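Local atomic coordinates of tyrosine--tRNA ligase (Aeropyrum pernix, PDB entry 2CYA), a protein that catalyses the ATP-dependent attachment of tyrosine to its cognate tRNA, probably through a tyrosyl-adenylate intermediate, as a homodimeric class I synthetase. Residues E43-G46 and G51-V54; S45-I50 and R353-I358; Y57-L62 and R100-A105; W76-N81 and D89-A94; F249-D254 and G343-D348. All blocks are in the same frame, centred on the assembly; numbering follows the deposited sequence.

Contact 1. Residues E43-G46 and G51-V54; sequences EPSG and GWLV. With SO4 (sulfate ion), chain C.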
# COMPACT_ATOMS: atom_id res chain seq x y z
N GLU A 43 9.70 14.23 -6.84
CA GLU A 43 10.69 13.24 -6.44
C GLU A 43 12.08 13.89 -6.41
O GLU A 43 12.53 14.44 -7.43
CB GLU A 43 10.73 12.06 -7.43
CG GLU A 43 9.51 11.14 -7.45
CD GLU A 43 9.60 10.09 -8.56
OE1 GLU A 43 10.70 9.58 -8.85
OE2 GLU A 43 8.56 9.78 -9.17
N PRO A 44 12.77 13.88 -5.25
CA PRO A 44 14.11 14.48 -5.22
C PRO A 44 14.97 13.37 -5.83
O PRO A 44 15.53 12.52 -5.11
CB PRO A 44 14.37 14.68 -3.73
CG PRO A 44 12.97 14.69 -3.09
CD PRO A 44 12.26 13.61 -3.89
N SER A 45 15.04 13.36 -7.15
CA SER A 45 15.72 12.31 -7.88
C SER A 45 17.10 12.61 -8.43
O SER A 45 17.64 11.79 -9.20
CB SER A 45 14.82 11.88 -9.03
OG SER A 45 14.55 13.00 -9.85
N GLY A 46 17.68 13.74 -8.06
CA GLY A 46 19.00 14.09 -8.57
C GLY A 46 19.24 15.58 -8.48
O GLY A 46 18.51 16.29 -7.80
N GLY A 51 14.53 22.73 -15.72
CA GLY A 51 13.14 22.42 -15.95
C GLY A 51 12.30 22.59 -14.71
O GLY A 51 11.12 22.96 -14.78
N TRP A 52 12.90 22.32 -13.57
CA TRP A 52 12.21 22.43 -12.29
C TRP A 52 11.92 23.87 -11.93
O TRP A 52 11.02 24.15 -11.13
CB TRP A 52 13.04 21.78 -11.18
CG TRP A 52 13.18 20.28 -11.31
CD1 TRP A 52 12.71 19.49 -12.34
CD2 TRP A 52 13.87 19.40 -10.42
NE1 TRP A 52 13.07 18.18 -12.15
CE2 TRP A 52 13.79 18.09 -10.98
CE3 TRP A 52 14.55 19.57 -9.21
CZ2 TRP A 52 14.38 16.98 -10.36
CZ3 TRP A 52 15.13 18.46 -8.59
CH2 TRP A 52 15.04 17.18 -9.17
N LEU A 53 12.68 24.80 -12.53
CA LEU A 53 12.48 26.22 -12.22
C LEU A 53 11.05 26.63 -12.60
O LEU A 53 10.43 27.46 -11.93
CB LEU A 53 13.51 27.09 -12.97
CG LEU A 53 14.98 27.08 -12.49
CD1 LEU A 53 15.84 27.94 -13.41
CD2 LEU A 53 15.08 27.61 -11.04
N VAL A 54 10.51 26.03 -13.66
CA VAL A 54 9.15 26.34 -14.09
C VAL A 54 8.15 26.10 -12.96
O VAL A 54 7.30 26.96 -12.70
CB VAL A 54 8.71 25.48 -15.31
CG1 VAL A 54 7.26 25.82 -15.67
CG2 VAL A 54 9.63 25.71 -16.50
S SO4 C . 13.01 14.71 -13.69
O1 SO4 C . 12.26 15.44 -14.80
O2 SO4 C . 12.03 14.54 -12.52
O3 SO4 C . 13.31 13.41 -14.17
O4 SO4 C . 13.98 15.64 -13.23

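Contact 2. Residues S45-I50 and R353-I358; sequences SGVAHI and RALEAI. With SO4 (sulfate ion), chain C.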
# COMPACT_ATOMS: atom_id res chain seq x y z
N SER A 45 15.04 13.36 -7.15
CA SER A 45 15.72 12.31 -7.88
C SER A 45 17.10 12.61 -8.43
O SER A 45 17.64 11.79 -9.20
CB SER A 45 14.82 11.88 -9.03
OG SER A 45 14.55 13.00 -9.85
N GLY A 46 17.68 13.74 -8.06
CA GLY A 46 19.00 14.09 -8.57
C GLY A 46 19.24 15.58 -8.48
O GLY A 46 18.51 16.29 -7.80
N VAL A 47 20.27 16.08 -9.16
CA VAL A 47 20.56 17.50 -9.11
C VAL A 47 19.49 18.25 -9.91
O VAL A 47 19.15 17.88 -11.03
CB VAL A 47 21.95 17.82 -9.71
CG1 VAL A 47 22.26 19.31 -9.54
CG2 VAL A 47 23.02 16.96 -9.03
N ALA A 48 18.96 19.32 -9.32
CA ALA A 48 17.95 20.10 -10.00
C ALA A 48 18.45 20.66 -11.34
O ALA A 48 19.58 21.14 -11.44
CB ALA A 48 17.51 21.24 -9.11
N HIS A 49 17.62 20.56 -12.37
CA HIS A 49 17.98 21.12 -13.66
C HIS A 49 17.00 22.27 -13.91
O HIS A 49 16.04 22.44 -13.16
CB HIS A 49 17.95 20.06 -14.76
CG HIS A 49 16.64 19.36 -14.89
ND1 HIS A 49 15.53 19.95 -15.45
CD2 HIS A 49 16.27 18.09 -14.59
CE1 HIS A 49 14.53 19.08 -15.48
NE2 HIS A 49 14.96 17.94 -14.96
N ILE A 50 17.21 23.06 -14.95
CA ILE A 50 16.36 24.22 -15.14
C ILE A 50 14.88 23.97 -15.35
O ILE A 50 14.07 24.86 -15.16
CB ILE A 50 16.91 25.10 -16.28
CG1 ILE A 50 16.94 24.31 -17.61
CG2 ILE A 50 18.31 25.59 -15.90
CD1 ILE A 50 17.35 25.18 -18.80
N ARG A 353 29.21 19.28 -0.67
CA ARG A 353 29.52 17.91 -0.28
C ARG A 353 28.38 16.98 -0.69
O ARG A 353 28.60 15.91 -1.24
CB ARG A 353 29.73 17.81 1.23
CG ARG A 353 31.18 17.96 1.67
CD ARG A 353 31.32 17.66 3.16
NE ARG A 353 30.96 18.80 4.00
CZ ARG A 353 30.07 18.74 4.99
NH1 ARG A 353 29.45 17.59 5.27
NH2 ARG A 353 29.82 19.82 5.72
N ALA A 354 27.16 17.41 -0.41
CA ALA A 354 25.99 16.61 -0.77
C ALA A 354 25.89 16.50 -2.28
O ALA A 354 25.57 15.44 -2.83
CB ALA A 354 24.73 17.26 -0.21
N LEU A 355 26.17 17.61 -2.97
CA LEU A 355 26.11 17.62 -4.42
C LEU A 355 27.06 16.57 -5.00
O LEU A 355 26.73 15.90 -5.98
CB LEU A 355 26.50 19.00 -4.96
CG LEU A 355 26.57 19.11 -6.48
CD1 LEU A 355 25.19 18.84 -7.09
CD2 LEU A 355 27.07 20.49 -6.87
N GLU A 356 28.23 16.44 -4.40
CA GLU A 356 29.22 15.49 -4.88
C GLU A 356 28.82 14.05 -4.55
O GLU A 356 28.99 13.14 -5.36
CB GLU A 356 30.61 15.88 -4.31
CG GLU A 356 30.92 17.37 -4.63
CD GLU A 356 32.33 17.83 -4.27
OE1 GLU A 356 32.76 17.65 -3.11
OE2 GLU A 356 32.99 18.41 -5.16
N ALA A 357 28.26 13.82 -3.37
CA ALA A 357 27.81 12.47 -3.03
C ALA A 357 26.76 12.09 -4.08
O ALA A 357 26.82 11.00 -4.66
CB ALA A 357 27.19 12.44 -1.63
N ILE A 358 25.82 12.99 -4.35
CA ILE A 358 24.78 12.73 -5.33
C ILE A 358 25.34 12.40 -6.72
O ILE A 358 24.90 11.46 -7.37
CB ILE A 358 23.81 13.92 -5.49
CG1 ILE A 358 23.02 14.13 -4.20
CG2 ILE A 358 22.86 13.67 -6.66
CD1 ILE A 358 22.03 15.26 -4.29
S SO4 C . 13.01 14.71 -13.69
O1 SO4 C . 12.26 15.44 -14.80
O2 SO4 C . 12.03 14.54 -12.52
O3 SO4 C . 13.31 13.41 -14.17
O4 SO4 C . 13.98 15.64 -13.23

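Contact 3. Residues Y57-L62 and R100-A105; sequences YKVKDL and RVMEAA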
# COMPACT_ATOMS: atom_id res chain seq x y z
N TYR A 57 8.77 28.65 -9.98
CA TYR A 57 8.22 29.98 -10.22
C TYR A 57 6.71 29.96 -9.99
O TYR A 57 6.12 30.95 -9.53
CB TYR A 57 8.52 30.45 -11.65
CG TYR A 57 9.99 30.68 -11.94
CD1 TYR A 57 10.86 31.16 -10.94
CD2 TYR A 57 10.51 30.48 -13.21
CE1 TYR A 57 12.19 31.43 -11.21
CE2 TYR A 57 11.85 30.75 -13.50
CZ TYR A 57 12.68 31.23 -12.49
OH TYR A 57 14.00 31.52 -12.79
N LYS A 58 6.08 28.84 -10.32
CA LYS A 58 4.65 28.71 -10.15
C LYS A 58 4.34 28.66 -8.65
O LYS A 58 3.33 29.20 -8.20
CB LYS A 58 4.13 27.46 -10.88
CG LYS A 58 2.62 27.35 -10.99
CD LYS A 58 1.93 28.67 -11.38
CE LYS A 58 2.43 29.24 -12.70
NZ LYS A 58 1.73 30.53 -13.00
N VAL A 59 5.22 28.02 -7.86
CA VAL A 59 5.01 27.98 -6.42
C VAL A 59 5.00 29.43 -5.96
O VAL A 59 4.14 29.86 -5.18
CB VAL A 59 6.15 27.21 -5.70
CG1 VAL A 59 5.98 27.33 -4.19
CG2 VAL A 59 6.12 25.73 -6.13
N LYS A 60 5.97 30.21 -6.45
CA LYS A 60 6.04 31.63 -6.10
C LYS A 60 4.72 32.32 -6.44
O LYS A 60 4.21 33.08 -5.62
CB LYS A 60 7.18 32.32 -6.85
CG LYS A 60 7.24 33.83 -6.57
CD LYS A 60 8.54 34.47 -7.05
CE LYS A 60 8.53 35.98 -6.83
NZ LYS A 60 9.90 36.59 -6.82
N ASP A 61 4.16 32.07 -7.63
CA ASP A 61 2.89 32.68 -8.02
C ASP A 61 1.74 32.31 -7.06
O ASP A 61 0.99 33.18 -6.62
CB ASP A 61 2.46 32.29 -9.44
CG ASP A 61 3.35 32.88 -10.53
OD1 ASP A 61 4.16 33.77 -10.23
OD2 ASP A 61 3.24 32.46 -11.71
N LEU A 62 1.58 31.02 -6.76
CA LEU A 62 0.51 30.59 -5.85
C LEU A 62 0.62 31.24 -4.49
O LEU A 62 -0.38 31.69 -3.94
CB LEU A 62 0.49 29.06 -5.70
CG LEU A 62 -0.46 28.38 -6.68
CD1 LEU A 62 -0.01 28.66 -8.11
CD2 LEU A 62 -0.49 26.89 -6.41
N ARG A 100 17.40 25.11 -1.33
CA ARG A 100 18.36 26.19 -1.52
C ARG A 100 18.18 26.82 -2.88
O ARG A 100 18.29 28.04 -3.03
CB ARG A 100 19.79 25.67 -1.37
CG ARG A 100 20.88 26.73 -1.57
CD ARG A 100 20.69 27.92 -0.65
NE ARG A 100 20.62 27.51 0.74
CZ ARG A 100 21.64 27.00 1.42
NH1 ARG A 100 22.82 26.84 0.83
NH2 ARG A 100 21.47 26.62 2.69
N VAL A 101 17.92 25.99 -3.88
CA VAL A 101 17.72 26.48 -5.24
C VAL A 101 16.46 27.34 -5.29
O VAL A 101 16.47 28.41 -5.91
CB VAL A 101 17.54 25.31 -6.23
CG1 VAL A 101 17.01 25.85 -7.57
CG2 VAL A 101 18.88 24.57 -6.43
N MET A 102 15.39 26.89 -4.64
CA MET A 102 14.15 27.65 -4.66
C MET A 102 14.32 29.04 -4.05
O MET A 102 13.81 30.01 -4.59
CB MET A 102 13.03 26.89 -3.93
CG MET A 102 12.51 25.70 -4.71
SD MET A 102 11.30 24.74 -3.80
CE MET A 102 9.82 25.83 -3.88
N GLU A 103 15.04 29.11 -2.94
CA GLU A 103 15.29 30.37 -2.26
C GLU A 103 16.10 31.29 -3.16
O GLU A 103 15.71 32.43 -3.43
CB GLU A 103 16.05 30.11 -0.96
CG GLU A 103 16.69 31.34 -0.33
CD GLU A 103 17.26 31.07 1.07
OE1 GLU A 103 16.61 31.46 2.05
OE2 GLU A 103 18.34 30.45 1.18
N ALA A 104 17.23 30.77 -3.64
CA ALA A 104 18.12 31.52 -4.52
C ALA A 104 17.41 31.90 -5.82
O ALA A 104 17.83 32.84 -6.49
CB ALA A 104 19.36 30.71 -4.82
N ALA A 105 16.36 31.18 -6.18
CA ALA A 105 15.65 31.49 -7.42
C ALA A 105 14.62 32.59 -7.18
O ALA A 105 14.01 33.09 -8.12
CB ALA A 105 14.96 30.24 -7.99
O HOH W 1 15.50 32.63 -10.99

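Contact 4. Residues W76-N81 and D89-A94; sequences WHAYIN and DLIRAA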
# COMPACT_ATOMS: atom_id res chain seq x y z
N TRP A 76 9.67 8.83 -0.50
CA TRP A 76 9.26 7.44 -0.63
C TRP A 76 8.89 7.13 -2.09
O TRP A 76 9.14 6.04 -2.59
CB TRP A 76 8.08 7.14 0.32
CG TRP A 76 8.55 6.94 1.74
CD1 TRP A 76 9.49 7.68 2.41
CD2 TRP A 76 8.11 5.94 2.67
NE1 TRP A 76 9.66 7.20 3.69
CE2 TRP A 76 8.83 6.13 3.87
CE3 TRP A 76 7.18 4.90 2.60
CZ2 TRP A 76 8.65 5.32 4.99
CZ3 TRP A 76 6.99 4.08 3.72
CH2 TRP A 76 7.72 4.30 4.89
N HIS A 77 8.33 8.12 -2.77
CA HIS A 77 7.97 7.93 -4.17
C HIS A 77 9.25 7.75 -4.99
O HIS A 77 9.30 6.92 -5.88
CB HIS A 77 7.20 9.15 -4.68
CG HIS A 77 5.95 9.43 -3.92
ND1 HIS A 77 4.70 9.09 -4.41
CD2 HIS A 77 5.74 10.00 -2.71
CE1 HIS A 77 3.78 9.45 -3.53
NE2 HIS A 77 4.39 10.01 -2.49
N ALA A 78 10.28 8.54 -4.68
CA ALA A 78 11.56 8.46 -5.40
C ALA A 78 12.16 7.08 -5.16
O ALA A 78 12.73 6.45 -6.07
CB ALA A 78 12.52 9.55 -4.90
N TYR A 79 12.03 6.61 -3.93
CA TYR A 79 12.54 5.29 -3.61
C TYR A 79 11.81 4.26 -4.47
O TYR A 79 12.42 3.40 -5.07
CB TYR A 79 12.32 4.95 -2.14
CG TYR A 79 12.81 3.57 -1.76
CD1 TYR A 79 14.17 3.32 -1.56
CD2 TYR A 79 11.92 2.52 -1.57
CE1 TYR A 79 14.61 2.05 -1.18
CE2 TYR A 79 12.35 1.26 -1.20
CZ TYR A 79 13.70 1.02 -1.00
OH TYR A 79 14.11 -0.23 -0.59
N ILE A 80 10.49 4.38 -4.53
CA ILE A 80 9.72 3.43 -5.33
C ILE A 80 10.24 3.39 -6.77
O ILE A 80 10.33 2.32 -7.36
CB ILE A 80 8.22 3.75 -5.29
CG1 ILE A 80 7.68 3.41 -3.89
CG2 ILE A 80 7.47 2.97 -6.37
CD1 ILE A 80 6.24 3.79 -3.67
N ASN A 81 10.61 4.55 -7.31
CA ASN A 81 11.15 4.60 -8.67
C ASN A 81 12.66 4.36 -8.72
O ASN A 81 13.31 4.64 -9.72
CB ASN A 81 10.83 5.94 -9.33
CG ASN A 81 9.42 6.01 -9.86
OD1 ASN A 81 8.85 5.00 -10.25
ND2 ASN A 81 8.86 7.21 -9.89
N ASP A 89 19.55 8.63 1.76
CA ASP A 89 20.39 9.75 2.18
C ASP A 89 20.64 10.71 1.02
O ASP A 89 20.67 11.93 1.19
CB ASP A 89 21.75 9.26 2.69
CG ASP A 89 21.63 8.37 3.91
OD1 ASP A 89 21.10 8.84 4.94
OD2 ASP A 89 22.09 7.21 3.83
N LEU A 90 20.85 10.14 -0.15
CA LEU A 90 21.11 10.91 -1.36
C LEU A 90 19.83 11.60 -1.82
O LEU A 90 19.85 12.71 -2.35
CB LEU A 90 21.63 9.97 -2.45
CG LEU A 90 23.14 9.89 -2.67
CD1 LEU A 90 23.93 10.02 -1.37
CD2 LEU A 90 23.44 8.59 -3.38
N ILE A 91 18.70 10.93 -1.60
CA ILE A 91 17.42 11.50 -1.99
C ILE A 91 17.13 12.71 -1.10
O ILE A 91 16.67 13.74 -1.58
CB ILE A 91 16.29 10.48 -1.85
CG1 ILE A 91 16.48 9.38 -2.89
CG2 ILE A 91 14.92 11.17 -2.00
CD1 ILE A 91 15.43 8.27 -2.83
N ARG A 92 17.43 12.59 0.19
CA ARG A 92 17.22 13.67 1.14
C ARG A 92 18.14 14.83 0.78
O ARG A 92 17.76 15.99 0.88
CB ARG A 92 17.55 13.22 2.57
CG ARG A 92 16.40 13.43 3.56
CD ARG A 92 15.76 12.11 3.96
NE ARG A 92 16.78 11.18 4.48
CZ ARG A 92 16.54 9.93 4.86
NH1 ARG A 92 15.30 9.44 4.81
NH2 ARG A 92 17.54 9.18 5.30
N ALA A 93 19.36 14.49 0.38
CA ALA A 93 20.35 15.49 0.01
C ALA A 93 19.88 16.26 -1.20
O ALA A 93 20.06 17.47 -1.26
CB ALA A 93 21.68 14.82 -0.28
N ALA A 94 19.25 15.57 -2.16
CA ALA A 94 18.75 16.24 -3.35
C ALA A 94 17.65 17.24 -2.95
O ALA A 94 17.53 18.30 -3.55
CB ALA A 94 18.21 15.21 -4.37

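Contact 5. Residues F249-D254 and G343-D348; sequences FVVDSD and GAVLGD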
# COMPACT_ATOMS: atom_id res chain seq x y z
N PHE A 249 21.85 21.71 -15.78
CA PHE A 249 21.69 21.64 -14.32
C PHE A 249 21.97 23.01 -13.69
O PHE A 249 22.69 23.83 -14.27
CB PHE A 249 22.63 20.59 -13.71
CG PHE A 249 22.40 19.22 -14.25
CD1 PHE A 249 23.17 18.73 -15.29
CD2 PHE A 249 21.37 18.43 -13.74
CE1 PHE A 249 22.92 17.46 -15.83
CE2 PHE A 249 21.11 17.16 -14.28
CZ PHE A 249 21.88 16.68 -15.32
N VAL A 250 21.41 23.25 -12.51
CA VAL A 250 21.59 24.53 -11.85
C VAL A 250 23.02 24.74 -11.41
O VAL A 250 23.35 25.81 -10.93
CB VAL A 250 20.66 24.71 -10.61
CG1 VAL A 250 19.20 24.73 -11.06
CG2 VAL A 250 20.90 23.62 -9.60
N VAL A 251 23.87 23.73 -11.58
CA VAL A 251 25.27 23.88 -11.20
C VAL A 251 26.23 23.71 -12.37
O VAL A 251 27.43 23.57 -12.17
CB VAL A 251 25.72 22.90 -10.07
CG1 VAL A 251 24.96 23.20 -8.77
CG2 VAL A 251 25.51 21.45 -10.51
N ASP A 252 25.70 23.72 -13.60
CA ASP A 252 26.57 23.62 -14.77
C ASP A 252 27.34 24.93 -14.89
O ASP A 252 26.84 26.00 -14.51
CB ASP A 252 25.76 23.45 -16.07
CG ASP A 252 25.30 22.04 -16.30
OD1 ASP A 252 25.91 21.13 -15.71
OD2 ASP A 252 24.35 21.83 -17.09
N SER A 253 28.55 24.86 -15.44
CA SER A 253 29.40 26.04 -15.63
C SER A 253 28.82 26.87 -16.77
O SER A 253 27.98 26.38 -17.53
CB SER A 253 30.82 25.60 -16.00
OG SER A 253 30.84 24.93 -17.26
N ASP A 254 29.27 28.12 -16.89
CA ASP A 254 28.81 29.00 -17.97
C ASP A 254 29.18 28.34 -19.30
O ASP A 254 28.43 28.40 -20.27
CB ASP A 254 29.50 30.38 -17.91
CG ASP A 254 29.06 31.21 -16.71
OD1 ASP A 254 29.65 32.29 -16.51
OD2 ASP A 254 28.14 30.81 -15.97
N GLY A 343 25.78 29.74 -7.34
CA GLY A 343 26.56 30.27 -6.23
C GLY A 343 26.05 29.86 -4.86
O GLY A 343 26.83 29.45 -3.99
N ALA A 344 24.74 29.96 -4.65
CA ALA A 344 24.13 29.59 -3.37
C ALA A 344 24.36 28.12 -3.05
O ALA A 344 24.47 27.74 -1.89
CB ALA A 344 22.64 29.89 -3.39
N VAL A 345 24.42 27.29 -4.08
CA VAL A 345 24.63 25.86 -3.88
C VAL A 345 26.11 25.52 -3.68
O VAL A 345 26.48 24.91 -2.68
CB VAL A 345 24.12 25.05 -5.07
CG1 VAL A 345 24.46 23.56 -4.89
CG2 VAL A 345 22.61 25.26 -5.22
N LEU A 346 26.95 25.92 -4.62
CA LEU A 346 28.37 25.60 -4.54
C LEU A 346 29.09 26.36 -3.44
O LEU A 346 30.09 25.88 -2.91
CB LEU A 346 29.07 25.84 -5.88
CG LEU A 346 28.54 25.06 -7.09
CD1 LEU A 346 29.41 25.34 -8.30
CD2 LEU A 346 28.56 23.55 -6.79
N GLY A 347 28.59 27.54 -3.10
CA GLY A 347 29.22 28.35 -2.06
C GLY A 347 28.92 27.89 -0.64
O GLY A 347 29.34 28.53 0.32
N ASP A 348 28.17 26.80 -0.51
CA ASP A 348 27.83 26.23 0.79
C ASP A 348 28.54 24.89 0.83
O ASP A 348 28.10 23.93 0.21
CB ASP A 348 26.32 26.02 0.90
CG ASP A 348 25.92 25.27 2.17
OD1 ASP A 348 26.54 24.23 2.50
OD2 ASP A 348 24.97 25.73 2.84

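Contact 1. Residues E43-G46 and G51-V54
Trp52 reaches across to the loop 43-46 with the six-membered end of its indole. CB points at the loop, and a chi1 of -67° sets CG beside the backbone N, opposite the carbonyl carbon, sending the ring forward. Along one edge NE1 gives a hydrogen bond to sulfate O4 at 2.9 Å, bent to 130° at the hydrogen. Next along that edge CE2 lies 3.3 Å from sulfate O4, then CZ2 3.2 Å from it; CZ2 is also 4.0 Å from Ser45 OG, which sits near the ring plane. At the far corner CH2 comes within 3.8 Å of Gly46 O and 4.1 Å of Glu43 O, two carbonyls that approach obliquely. No hydrogen bond joins the segments directly; Ser45 OG pairs instead with Lys241, and the Glu43 carboxylate with Tyr165 and Lys83. With a leucine at Trp52, the sulfate would probably lose its indole N-H partner and a gap would open beside Gly46 O. Lys241 and His49 also bind this anion, probably a crystallisation ion. Trp52 occupies the last position of the HIGH signature (His-Ile-Gly-Trp here), and Lys241 belongs to the KMSKS motif, consistent with the ATP site of a class I synthetase.

Contact 2. Residues S45-I50 and R353-I358
Two residues beyond Val47, which packs on Leu355 and Ile358, the imidazole of His49 is engaged at its edge by an anion. Sulfate O4 lies near the ring plane and accepts from NE2 at 3.0 Å and 136°; O1 is in plane too, but 3.7 Å from NE2. Across the ring ND1 accepts from Gly51 N, capping the turn into helix 51-64 and fixing the rotation, and the rings of His49 and Trp52 meet with planes at about 50°. Replacing His49 by an alanine would probably leave the sulfate without this N-H partner and the Gly51 amide without its cap. Segment 353-358, part of helix 349-360, touches the loop at Gly46 and Val47. Val47 has CG1 anti to the backbone N (chi1 -175°), and its methyls straddle Leu355 CD1, CG2 at 3.5 Å, a tight carbon pair, and CG1 at 3.8 Å; the two side chains cross near a right angle. Val47 CG2 also reaches Ile358 CG2 at 4.1 Å, and Ile358 CG2 lies 4.3 Å from Gly46 CA. The geometry separates two chemistries: aliphatic groups bury the loop against the C-terminal helix, whereas polar ring atoms hold an anion in the inferred ATP site.

Contact 3. Residues Y57-L62 and R100-A105
Tyr57 lays the edge of its ring against Ala105, with CE1 4.0 Å from the carbonyl oxygen Ala105 O and 4.4 Å from the methyl Ala105 CB. The CB of Tyr57 leaves its helix pointing away from the partner segment. With CG beside the backbone N (chi1 -66°), however, the ring swings back so that CE1 comes beside Ala105. Ala105 O is in the ring plane, so this is an edge approach and not stacking. A water, also in that plane, completes the link: it is 2.6 Å from Tyr57 OH and donates to Ala105 O at 3.3 Å.

The second meeting is apolar. Val59 CG1 comes within 4.1 Å of Met102 CE, and the side chains cross at about a right angle. Met102 is extended through chi2 and then bent at chi3 (74°), which carries its methyl to the valine instead of past it. Val59 also packs on Phe69 and Met102 on Val71, both from strand 68-73. The contact therefore joins helices 51-64 and 88-104, which both pack on that strand, as expected of a Rossmann-fold core.

Near the end of helix 88-104, Lys60 NZ bonds Gly106 O while the tyrosine's water serves Ala105 O. Chemically, the interface has an apolar base and a water-bridged polar edge, and two successive carbonyls near the helix terminus, where the helix dipole would probably make the carbonyls more negative, each receive a donor.

Contact 4. Residues W76-N81 and D89-A94
Ile91 carries this contact with its extended branch. Its chi1 of -68° sets CG1 beside the backbone N, and chi2 near 180° stretches CD1 straight on toward the partner helix. CD1 ends 3.8 Å from Ala78 CB and 3.9 Å from Tyr79 N, nestling between a methyl and the backbone. The shorter branch, anti to the backbone N, supports it: Ile91 CG2 lies 4.1 Å from the same Ala78 CB. One isoleucine thus covers the alanine with both arms, and the small methyl is consistent with a CA separation of 7.4 Å between Ala78 and Ile91.

Tyr79 turns its ring off the interface, with CG anti to the backbone N (chi1 179°), and packs on Arg132 of the second subunit. Arg92 is in an unusual conformation for its first two torsions; it curls so that NH2 makes a 3.6 Å salt bridge with Asp89 OD1, one turn earlier in the same helix.

Beside the interface, Pro44 leans on Ile91 and Ala94, while Trp76 and Ile80 pack on Ile131 of the second subunit. Helices 75-80 and 88-104 are consecutive elements of the connection between parallel strands 68-73 and 113-116, an elaborated crossover of the Rossmann fold that here borders the dimer interface.

Contact 5. Residues F249-D254 and G343-D348
Val251 drives one methyl between two residues of the helix: CG1 is 3.9 Å from Val345 CG1 and 4.1 Å from Leu346 CD2. Its chi1 of -65° places CG1 beside the backbone N, opposite the carbonyl carbon, and this is the branch that faces the helix. The tighter half is the valine pair, whose side chains cross at about a right angle with Val345 buried; Val101 of helix 88-104 and Met351 pack on Val345 as well. The other half is looser. Leu346 comes in obliquely and is partly exposed, and the helix runs out into the exposed Gly347, so this flank is the more open one.

Val251 is held in a type I turn running from Phe249 to Asp252. The turn is closed by Asp252 N to Phe249 O at 3.1 Å and, from the side chain, by Phe249 N to Asp252 OD2 at 2.8 Å, with 156° at the hydrogen. That oxygen is met from above the carboxylate plane, 67° out of it, and also forms a salt bridge with Lys260.

No polar bond crosses between the segments themselves, but Asp254 bridges to Arg339 and Arg342 of helix 323-346. Leu355 of helix 349-360 touches both Val251 and Leu346. The turn following the KMSKS motif therefore packs where helices 323-346 and 349-360 join, alongside the end of helix 88-104, with Val250 tied to Ala48 by a backbone hydrogen bond.

Overall arrangement
Contacts 1 and 2 share Ser45, Gly46 and the bound sulfate, their centres about 10 Å apart, on the loop between strand 37-42 and helix 51-64. Contact 1 closes first along the chain; contacts 3, 4 and 5 are nested inside the long loop closed by contact 2, with contact 4 inside contact 3. Helix 88-104 joins contacts 3 and 4, whose centres lie about 21 Å apart. Contact 5 meets contact 3 through the salt bridge of Arg100 to Asp348 and contact 2 through Leu346 and Leu355. Contacts 1, 3 and 4 pack elements of the Rossmann-type core, while 2 and 5 join its loops to the C-terminal helices.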